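Local coordinates for protein ribose-phosphate pyrophosphokinase (Thermus thermophilus, PDB 7PN0) that probably makes phosphoribosyl pyrophosphate (PRPP) by transferring the diphosphate of ATP to ribose 5-phosphate, working as an assembly of identical subunits, at residues 37-42 and 65-70; 50-55 and 74-79; 84-89 and 113-118. All coordinates share one frame; numbering follows the deposited sequence.

How the interactions relate
Helix 62-78 serves two of the three contacts, its earlier turns in interaction 1 and its last ones in interaction 2. Interaction 1 sets it against a β-hairpin that touches ADP through Asn38; interaction 2 sets it on strand 51-55; interaction 3 repeats the strand-helix pairing one unit on, with the Ile88 side chain about 12 Å from another bound ADP. The centres of interactions 2 and 3 lie about 10 Å apart. Strands 51-55 and 83-88 are sheet neighbours, with a probable hydrogen bond between Val52 O and Thr85 N (2.8 Å). Leu69, on the turn used by interaction 1, reaches both others, with CD1 3.8 Å from Ile54 CG2 and CD2 3.8 Å from Leu115 CD2.

Interaction 1: 37-42 and 65-70; sequences DNLFVR and HLMELL. With ADP (adenosine-5'-diphosphate), chain I.
Leu39 lays its CD2 methyl over the base of Met67, 4.0 Å from both CB and CG of that methionine, and the two side chains run past one another in opposite directions. Met67 has CG anti to the backbone N (chi1 -178°) and then bends at chi2, which leaves its CB-CG bond lying open to the leucine methyl. Two residues further along the strand, Val41 CG1 sits 4.3 Å from Glu68 CG, meeting the aliphatic part of a glutamate whose carboxylate is engaged elsewhere, by Thr31 OG1 on one oxygen and by Gln56 and the backbone of Gln9 on the other. The contact is thus that of a β-hairpin, strands 29-33 and 39-43, resting on a helix of the PRTase-like N-terminal domain; the axes of strand 39-42 and helix 65-70 approach to 8.9 Å, crossing at -37°. Where the hairpin turns into strand 39-43 it meets the nucleotide: Asn38 CB is 3.7 Å from ADP N6, and the asparagine also packs on Tyr93 of the second subunit. Putting an alanine here removes the whole amide group, and would probably open a gap beside the adenine amino group and the tyrosine. The same Tyr93 bonds through its OH to Leu39 N, while Ser96 and Asp100 of the second subunit and Asn36 of this chain also hydrogen-bond to ADP.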
loop_
_atom_site.group_PDB
_atom_site.type_symbol
_atom_site.label_atom_id
_atom_site.label_comp_id
_atom_site.label_asym_id
_atom_site.label_seq_id
_atom_site.Cartn_x
_atom_site.Cartn_y
_atom_site.Cartn_z
ATOM N N ASP A 37 22.885 16.983 -15.572
ATOM C CA ASP A 37 21.559 17.614 -15.310
ATOM C C ASP A 37 20.791 16.818 -14.247
ATOM O O ASP A 37 19.584 17.046 -14.124
ATOM C CB ASP A 37 20.740 17.758 -16.600
ATOM C CG ASP A 37 19.655 18.820 -16.556
ATOM O OD1 ASP A 37 19.917 19.904 -16.016
ATOM O OD2 ASP A 37 18.549 18.567 -17.137
ATOM N N ASN A 38 21.437 15.887 -13.560
ATOM C CA ASN A 38 20.828 15.190 -12.411
ATOM C C ASN A 38 20.913 16.104 -11.203
ATOM O O ASN A 38 21.941 16.827 -11.017
ATOM C CB ASN A 38 21.500 13.852 -12.128
ATOM C CG ASN A 38 21.231 12.834 -13.212
ATOM O OD1 ASN A 38 21.066 13.163 -14.410
ATOM N ND2 ASN A 38 21.186 11.596 -12.799
ATOM N N LEU A 39 19.926 15.980 -10.335
ATOM C CA LEU A 39 19.824 16.783 -9.108
ATOM C C LEU A 39 20.373 16.001 -7.908
ATOM O O LEU A 39 20.455 14.749 -7.946
ATOM C CB LEU A 39 18.358 17.126 -8.831
ATOM C CG LEU A 39 17.810 18.483 -9.238
ATOM C CD1 LEU A 39 18.713 19.280 -10.136
ATOM C CD2 LEU A 39 16.393 18.395 -9.730
ATOM N N PHE A 40 20.735 16.771 -6.910
ATOM C CA PHE A 40 21.281 16.305 -5.616
ATOM C C PHE A 40 20.798 17.258 -4.538
ATOM O O PHE A 40 20.993 18.477 -4.667
ATOM C CB PHE A 40 22.806 16.243 -5.693
ATOM C CG PHE A 40 23.462 15.873 -4.380
ATOM C CD1 PHE A 40 23.663 14.552 -4.032
ATOM C CD2 PHE A 40 23.914 16.854 -3.516
ATOM C CE1 PHE A 40 24.274 14.214 -2.831
ATOM C CE2 PHE A 40 24.544 16.515 -2.327
ATOM C CZ PHE A 40 24.710 15.197 -1.987
ATOM N N VAL A 41 20.213 16.725 -3.465
ATOM C CA VAL A 41 19.776 17.552 -2.309
ATOM C C VAL A 41 20.515 17.054 -1.067
ATOM O O VAL A 41 20.855 15.852 -0.990
ATOM C CB VAL A 41 18.252 17.531 -2.109
ATOM C CG1 VAL A 41 17.529 18.013 -3.375
ATOM C CG2 VAL A 41 17.777 16.184 -1.651
ATOM N N ARG A 42 20.740 17.936 -0.102
ATOM C CA ARG A 42 21.374 17.561 1.174
ATOM C C ARG A 42 20.972 18.566 2.257
ATOM O O ARG A 42 21.161 19.744 2.068
ATOM C CB ARG A 42 22.899 17.478 0.981
ATOM C CG ARG A 42 23.643 16.907 2.194
ATOM C CD ARG A 42 25.172 16.914 2.058
ATOM N NE ARG A 42 25.686 18.275 1.861
ATOM C CZ ARG A 42 26.499 18.692 0.880
ATOM N NH1 ARG A 42 26.862 19.959 0.836
ATOM N NH2 ARG A 42 26.958 17.867 -0.053
ATOM N N HIS A 65 11.855 21.805 -10.314
ATOM C CA HIS A 65 11.319 22.199 -8.994
ATOM C C HIS A 65 10.470 21.055 -8.411
ATOM O O HIS A 65 10.526 20.838 -7.197
ATOM C CB HIS A 65 10.543 23.494 -9.126
ATOM C CG HIS A 65 11.417 24.669 -9.374
ATOM N ND1 HIS A 65 12.702 24.767 -8.876
ATOM C CD2 HIS A 65 11.158 25.840 -9.990
ATOM C CE1 HIS A 65 13.207 25.959 -9.190
ATOM N NE2 HIS A 65 12.322 26.595 -9.934
ATOM N N LEU A 66 9.685 20.368 -9.243
ATOM C CA LEU A 66 8.908 19.172 -8.812
ATOM C C LEU A 66 9.883 18.117 -8.276
ATOM O O LEU A 66 9.667 17.620 -7.175
ATOM C CB LEU A 66 8.110 18.591 -9.995
ATOM C CG LEU A 66 7.452 17.240 -9.735
ATOM C CD1 LEU A 66 6.605 17.275 -8.476
ATOM C CD2 LEU A 66 6.636 16.782 -10.965
ATOM N N MET A 67 10.922 17.782 -9.039
ATOM C CA MET A 67 11.869 16.716 -8.617
ATOM C C MET A 67 12.606 17.164 -7.348
ATOM O O MET A 67 12.775 16.354 -6.435
ATOM C CB MET A 67 12.887 16.418 -9.729
ATOM C CG MET A 67 13.841 15.318 -9.361
ATOM S SD MET A 67 12.876 13.833 -8.961
ATOM C CE MET A 67 14.149 12.591 -8.967
ATOM N N GLU A 68 13.084 18.416 -7.290
ATOM C CA GLU A 68 13.749 18.938 -6.068
ATOM C C GLU A 68 12.823 18.733 -4.867
ATOM O O GLU A 68 13.316 18.326 -3.785
ATOM C CB GLU A 68 14.172 20.401 -6.246
ATOM C CG GLU A 68 14.887 20.948 -5.017
ATOM C CD GLU A 68 15.182 22.433 -5.044
ATOM O OE1 GLU A 68 14.465 23.165 -5.742
ATOM O OE2 GLU A 68 16.138 22.840 -4.371
ATOM N N LEU A 69 11.539 19.087 -4.982
ATOM C CA LEU A 69 10.565 18.921 -3.875
ATOM C C LEU A 69 10.464 17.430 -3.508
ATOM O O LEU A 69 10.530 17.121 -2.272
ATOM C CB LEU A 69 9.187 19.476 -4.284
ATOM C CG LEU A 69 8.047 19.358 -3.253
ATOM C CD1 LEU A 69 8.383 19.985 -1.909
ATOM C CD2 LEU A 69 6.775 19.973 -3.812
ATOM N N LEU A 70 10.228 16.546 -4.485
ATOM C CA LEU A 70 10.121 15.077 -4.230
ATOM C C LEU A 70 11.383 14.602 -3.484
ATOM O O LEU A 70 11.275 13.880 -2.454
ATOM C CB LEU A 70 9.937 14.369 -5.560
ATOM C CG LEU A 70 8.613 14.633 -6.268
ATOM C CD1 LEU A 70 8.547 13.882 -7.574
ATOM C CD2 LEU A 70 7.446 14.237 -5.373
HETATM P PB ADP I . 29.323 5.569 -7.403
HETATM O O1B ADP I . 27.857 5.758 -6.965
HETATM O O2B ADP I . 29.621 6.167 -8.764
HETATM O O3B ADP I . 29.797 4.150 -7.282
HETATM P PA ADP I . 31.427 7.395 -7.081
HETATM O O1A ADP I . 32.461 7.513 -6.011
HETATM O O2A ADP I . 31.721 6.902 -8.466
HETATM O O3A ADP I . 30.312 6.426 -6.465
HETATM O "O5'" ADP I . 30.676 8.805 -7.229
HETATM C "C5'" ADP I . 29.552 9.058 -6.364
HETATM C "C4'" ADP I . 29.332 10.541 -6.268
HETATM O "O4'" ADP I . 28.770 11.013 -7.520
HETATM C "C3'" ADP I . 28.337 10.975 -5.191
HETATM O "O3'" ADP I . 28.939 11.109 -3.912
HETATM C "C2'" ADP I . 27.871 12.313 -5.748
HETATM O "O2'" ADP I . 28.800 13.339 -5.465
HETATM C "C1'" ADP I . 27.820 11.998 -7.246
HETATM N N9 ADP I . 26.516 11.542 -7.736
HETATM C C8 ADP I . 25.493 10.935 -7.047
HETATM N N7 ADP I . 24.425 10.724 -7.790
HETATM C C5 ADP I . 24.779 11.245 -9.034
HETATM C C6 ADP I . 24.090 11.343 -10.253
HETATM N N6 ADP I . 22.839 10.908 -10.399
HETATM N N1 ADP I . 24.704 11.980 -11.279
HETATM C C2 ADP I . 25.964 12.406 -11.111
HETATM N N3 ADP I . 26.729 12.337 -10.021
HETATM C C4 ADP I . 26.067 11.759 -9.002
#

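Interaction 2: 50-55 and 74-79; sequences GDVFIV and DAAKGA
Ala76, Val52 and Ile54 carry this contact, which packs a helix on the strand that precedes it in a β-α-β unit: strand 51-55, helix 62-78 and strand 83-88 of the parallel sheet. The alanine gives the largest share of buried surface, and its single methyl is met by two branched residues of the strand. Val52 offers CG2 at 4.1 Å from Ala76 CB. Ile54, two residues on and pointing to the same face of the sheet, reaches further out: its CD1 ends 4.4 Å from Ala76 CB, a looser touch than the valine's. With only a methyl on the helix side, the CA atoms of Val52 and Ala76 stand 7.7 Å apart. Around the methyl the packing is continued by Leu47, by Tyr43 of the hairpin and by Val84 of the next strand, so the alanine is enclosed by apolar groups from several elements. Phe53 serves the other face of the sheet, where it packs on Ile294 and Ile297 of helix 287-299. The helix ends soon after the contact: Gly78 N still bonds Asp74 O at 2.9 Å, but Ala79 N, at the first residue to leave helical geometry, makes weak bonds to Ala75 O at 2.8 Å and to Ala76 O at 3.3 Å.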
loop_
_atom_site.group_PDB
_atom_site.type_symbol
_atom_site.label_atom_id
_atom_site.label_comp_id
_atom_site.label_asym_id
_atom_site.label_seq_id
_atom_site.Cartn_x
_atom_site.Cartn_y
_atom_site.Cartn_z
ATOM N N GLY A 50 11.963 16.307 13.656
ATOM C CA GLY A 50 11.501 17.670 13.327
ATOM C C GLY A 50 10.133 17.654 12.689
ATOM O O GLY A 50 9.758 16.624 12.106
ATOM N N ASP A 51 9.396 18.757 12.845
ATOM C CA ASP A 51 8.169 19.061 12.087
ATOM C C ASP A 51 8.611 19.925 10.927
ATOM O O ASP A 51 8.919 21.147 11.140
ATOM C CB ASP A 51 7.140 19.695 13.019
ATOM C CG ASP A 51 5.721 19.681 12.514
ATOM O OD1 ASP A 51 5.450 19.000 11.517
ATOM O OD2 ASP A 51 4.873 20.341 13.176
ATOM N N VAL A 52 8.829 19.273 9.792
ATOM C CA VAL A 52 9.565 19.912 8.695
ATOM C C VAL A 52 8.595 20.326 7.602
ATOM O O VAL A 52 7.674 19.570 7.229
ATOM C CB VAL A 52 10.812 19.142 8.211
ATOM C CG1 VAL A 52 11.348 18.075 9.095
ATOM C CG2 VAL A 52 10.986 18.986 6.718
ATOM N N PHE A 53 8.788 21.546 7.139
ATOM C CA PHE A 53 7.960 22.240 6.137
ATOM C C PHE A 53 8.889 22.632 4.993
ATOM O O PHE A 53 9.918 23.364 5.169
ATOM C CB PHE A 53 7.293 23.477 6.758
ATOM C CG PHE A 53 6.269 23.136 7.802
ATOM C CD1 PHE A 53 6.641 22.795 9.088
ATOM C CD2 PHE A 53 4.927 23.019 7.457
ATOM C CE1 PHE A 53 5.703 22.405 10.031
ATOM C CE2 PHE A 53 3.987 22.642 8.409
ATOM C CZ PHE A 53 4.382 22.348 9.694
ATOM N N ILE A 54 8.552 22.199 3.797
ATOM C CA ILE A 54 9.470 22.434 2.652
ATOM C C ILE A 54 8.691 23.271 1.676
ATOM O O ILE A 54 7.640 22.802 1.230
ATOM C CB ILE A 54 9.980 21.143 2.022
ATOM C CG1 ILE A 54 10.778 20.300 3.001
ATOM C CG2 ILE A 54 10.728 21.388 0.726
ATOM C CD1 ILE A 54 10.656 18.840 2.665
ATOM N N VAL A 55 9.202 24.456 1.361
ATOM C CA VAL A 55 8.517 25.404 0.436
ATOM C C VAL A 55 8.998 25.200 -1.011
ATOM O O VAL A 55 10.195 25.382 -1.343
ATOM C CB VAL A 55 8.726 26.857 0.901
ATOM C CG1 VAL A 55 7.944 27.843 0.082
ATOM C CG2 VAL A 55 8.370 27.024 2.370
ATOM N N ASP A 74 11.630 13.208 0.308
ATOM C CA ASP A 74 12.278 11.876 0.457
ATOM C C ASP A 74 13.439 11.902 1.477
ATOM O O ASP A 74 13.514 11.031 2.387
ATOM C CB ASP A 74 12.705 11.342 -0.894
ATOM C CG ASP A 74 13.351 9.989 -0.767
ATOM O OD1 ASP A 74 12.649 9.015 -0.313
ATOM O OD2 ASP A 74 14.536 9.929 -1.078
ATOM N N ALA A 75 14.359 12.834 1.275
ATOM C CA ALA A 75 15.592 12.989 2.069
ATOM C C ALA A 75 15.195 13.344 3.504
ATOM O O ALA A 75 15.823 12.808 4.442
ATOM C CB ALA A 75 16.462 14.033 1.424
ATOM N N ALA A 76 14.149 14.162 3.698
ATOM C CA ALA A 76 13.672 14.551 5.045
ATOM C C ALA A 76 13.175 13.310 5.761
ATOM O O ALA A 76 13.554 13.151 6.960
ATOM C CB ALA A 76 12.601 15.614 5.006
ATOM N N LYS A 77 12.373 12.461 5.106
ATOM C CA LYS A 77 11.891 11.215 5.767
ATOM C C LYS A 77 13.099 10.317 6.052
ATOM O O LYS A 77 13.146 9.723 7.162
ATOM C CB LYS A 77 10.781 10.553 4.938
ATOM C CG LYS A 77 9.443 11.237 5.106
ATOM C CD LYS A 77 8.980 11.119 6.545
ATOM C CE LYS A 77 7.538 11.470 6.731
ATOM N NZ LYS A 77 6.657 10.488 6.050
ATOM N N GLY A 78 14.034 10.230 5.104
ATOM C CA GLY A 78 15.245 9.387 5.202
ATOM C C GLY A 78 16.169 9.851 6.333
ATOM O O GLY A 78 16.963 9.024 6.859
ATOM N N ALA A 79 16.100 11.145 6.680
ATOM C CA ALA A 79 16.886 11.760 7.759
ATOM C C ALA A 79 16.036 11.801 9.031
ATOM O O ALA A 79 16.350 12.568 9.900
ATOM C CB ALA A 79 17.338 13.141 7.322
#

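Interaction 3: 84-89 and 113-118; sequences VTAVIP and DLLQTA
The carbonyl oxygen of Asp113 accepts a hydrogen bond from the backbone N of Thr117, at 2.9 Å. Thr117 OG1 lies 3.2 Å from the same oxygen, though whether its one proton goes there is not settled; the hydroxyl is hydrogen-bonded to Thr117 OG1 of the second subunit. This side of the helix faces the second subunit, where Leu114 also packs on its counterpart; the side turned to the sheet is apolar. There Leu115, which loses most surface to the contact, divides its two methyls between two strand residues: CD1 meets Ile88 CD1 tip to tip at 3.8 Å, and CD2 comes to 4.4 Å from Ala86 CB. Leu115 CG and Ile88 CG1 both stand anti to the carbonyl carbon (chi1 -76° and -54°), and from there each side chain extends to its end, which brings the two methyls together between strand and helix. The arrangement belongs to the β-α-β crossover of strand 83-88, helix 107-118 and strand 122-126, one strand on from the unit built round helix 62-78. Leu69 and Leu70 of that earlier helix also pack on Leu115, so the leucine is wedged between sheet and neighbouring helix. Beyond Ile88 the chain runs on to Ser92 and Tyr93, which line an ADP pocket; the isoleucine side chain is about 12 Å from an ADP other than the one at Asn38.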
loop_
_atom_site.group_PDB
_atom_site.type_symbol
_atom_site.label_atom_id
_atom_site.label_comp_id
_atom_site.label_asym_id
_atom_site.label_seq_id
_atom_site.Cartn_x
_atom_site.Cartn_y
_atom_site.Cartn_z
ATOM N N VAL A 84 6.604 15.543 7.675
ATOM C CA VAL A 84 7.015 16.346 6.492
ATOM C C VAL A 84 5.781 16.928 5.793
ATOM O O VAL A 84 4.908 16.170 5.375
ATOM C CB VAL A 84 7.876 15.513 5.531
ATOM C CG1 VAL A 84 8.219 16.312 4.291
ATOM C CG2 VAL A 84 9.133 15.015 6.190
ATOM N N THR A 85 5.728 18.259 5.701
ATOM C CA THR A 85 4.677 18.978 4.960
ATOM C C THR A 85 5.281 19.573 3.691
ATOM O O THR A 85 6.303 20.341 3.802
ATOM C CB THR A 85 4.055 20.068 5.832
ATOM O OG1 THR A 85 3.503 19.472 7.017
ATOM C CG2 THR A 85 3.043 20.885 5.057
ATOM N N ALA A 86 4.641 19.317 2.554
ATOM C CA ALA A 86 4.927 19.998 1.283
ATOM C C ALA A 86 4.168 21.323 1.334
ATOM O O ALA A 86 2.952 21.322 1.232
ATOM C CB ALA A 86 4.534 19.204 0.072
ATOM N N VAL A 87 4.902 22.415 1.451
ATOM C CA VAL A 87 4.322 23.774 1.311
ATOM C C VAL A 87 4.471 24.173 -0.153
ATOM O O VAL A 87 5.581 24.423 -0.614
ATOM C CB VAL A 87 4.953 24.781 2.274
ATOM C CG1 VAL A 87 4.278 26.118 2.114
ATOM C CG2 VAL A 87 4.862 24.279 3.713
ATOM N N ILE A 88 3.361 24.194 -0.856
ATOM C CA ILE A 88 3.317 24.389 -2.326
ATOM C C ILE A 88 2.440 25.601 -2.531
ATOM O O ILE A 88 1.235 25.474 -2.733
ATOM C CB ILE A 88 2.745 23.158 -3.066
ATOM C CG1 ILE A 88 3.512 21.893 -2.686
ATOM C CG2 ILE A 88 2.747 23.426 -4.557
ATOM C CD1 ILE A 88 2.912 20.627 -3.286
ATOM N N PRO A 89 3.017 26.813 -2.493
ATOM C CA PRO A 89 2.197 28.023 -2.578
ATOM C C PRO A 89 1.462 28.118 -3.915
ATOM O O PRO A 89 0.293 28.471 -3.894
ATOM C CB PRO A 89 3.192 29.171 -2.364
ATOM C CG PRO A 89 4.322 28.530 -1.654
ATOM C CD PRO A 89 4.430 27.110 -2.199
ATOM N N ASP A 113 -0.010 11.619 -5.923
ATOM C CA ASP A 113 0.490 10.240 -5.657
ATOM C C ASP A 113 2.016 10.267 -5.542
ATOM O O ASP A 113 2.539 9.625 -4.613
ATOM C CB ASP A 113 -0.076 9.271 -6.678
ATOM C CG ASP A 113 -1.562 8.983 -6.468
ATOM O OD1 ASP A 113 -2.012 8.988 -5.306
ATOM O OD2 ASP A 113 -2.244 8.777 -7.443
ATOM N N LEU A 114 2.713 10.987 -6.425
ATOM C CA LEU A 114 4.190 11.042 -6.348
ATOM C C LEU A 114 4.609 11.701 -5.013
ATOM O O LEU A 114 5.566 11.236 -4.432
ATOM C CB LEU A 114 4.738 11.844 -7.521
ATOM C CG LEU A 114 4.453 11.299 -8.928
ATOM C CD1 LEU A 114 5.095 12.143 -9.977
ATOM C CD2 LEU A 114 4.903 9.873 -9.066
ATOM N N LEU A 115 3.967 12.795 -4.607
ATOM C CA LEU A 115 4.314 13.478 -3.320
ATOM C C LEU A 115 4.095 12.488 -2.176
ATOM O O LEU A 115 4.951 12.387 -1.296
ATOM C CB LEU A 115 3.460 14.728 -3.139
ATOM C CG LEU A 115 3.893 15.911 -3.990
ATOM C CD1 LEU A 115 2.787 16.921 -4.123
ATOM C CD2 LEU A 115 5.176 16.526 -3.394
ATOM N N GLN A 116 3.013 11.713 -2.220
ATOM C CA GLN A 116 2.726 10.747 -1.138
ATOM C C GLN A 116 3.801 9.663 -1.147
ATOM O O GLN A 116 4.302 9.304 -0.080
ATOM C CB GLN A 116 1.306 10.204 -1.290
ATOM C CG GLN A 116 0.304 11.269 -0.986
ATOM C CD GLN A 116 -1.100 10.931 -1.460
ATOM O OE1 GLN A 116 -1.403 9.867 -2.016
ATOM N NE2 GLN A 116 -1.995 11.811 -1.119
ATOM N N THR A 117 4.186 9.179 -2.328
ATOM C CA THR A 117 5.226 8.138 -2.439
ATOM C C THR A 117 6.552 8.656 -1.898
ATOM O O THR A 117 7.272 7.870 -1.226
ATOM C CB THR A 117 5.319 7.624 -3.880
ATOM O OG1 THR A 117 4.121 6.888 -4.122
ATOM C CG2 THR A 117 6.518 6.754 -4.072
ATOM N N ALA A 118 6.888 9.892 -2.205
ATOM C CA ALA A 118 8.158 10.525 -1.753
ATOM C C ALA A 118 8.193 10.622 -0.219
ATOM O O ALA A 118 9.298 10.677 0.337
ATOM C CB ALA A 118 8.317 11.840 -2.424
#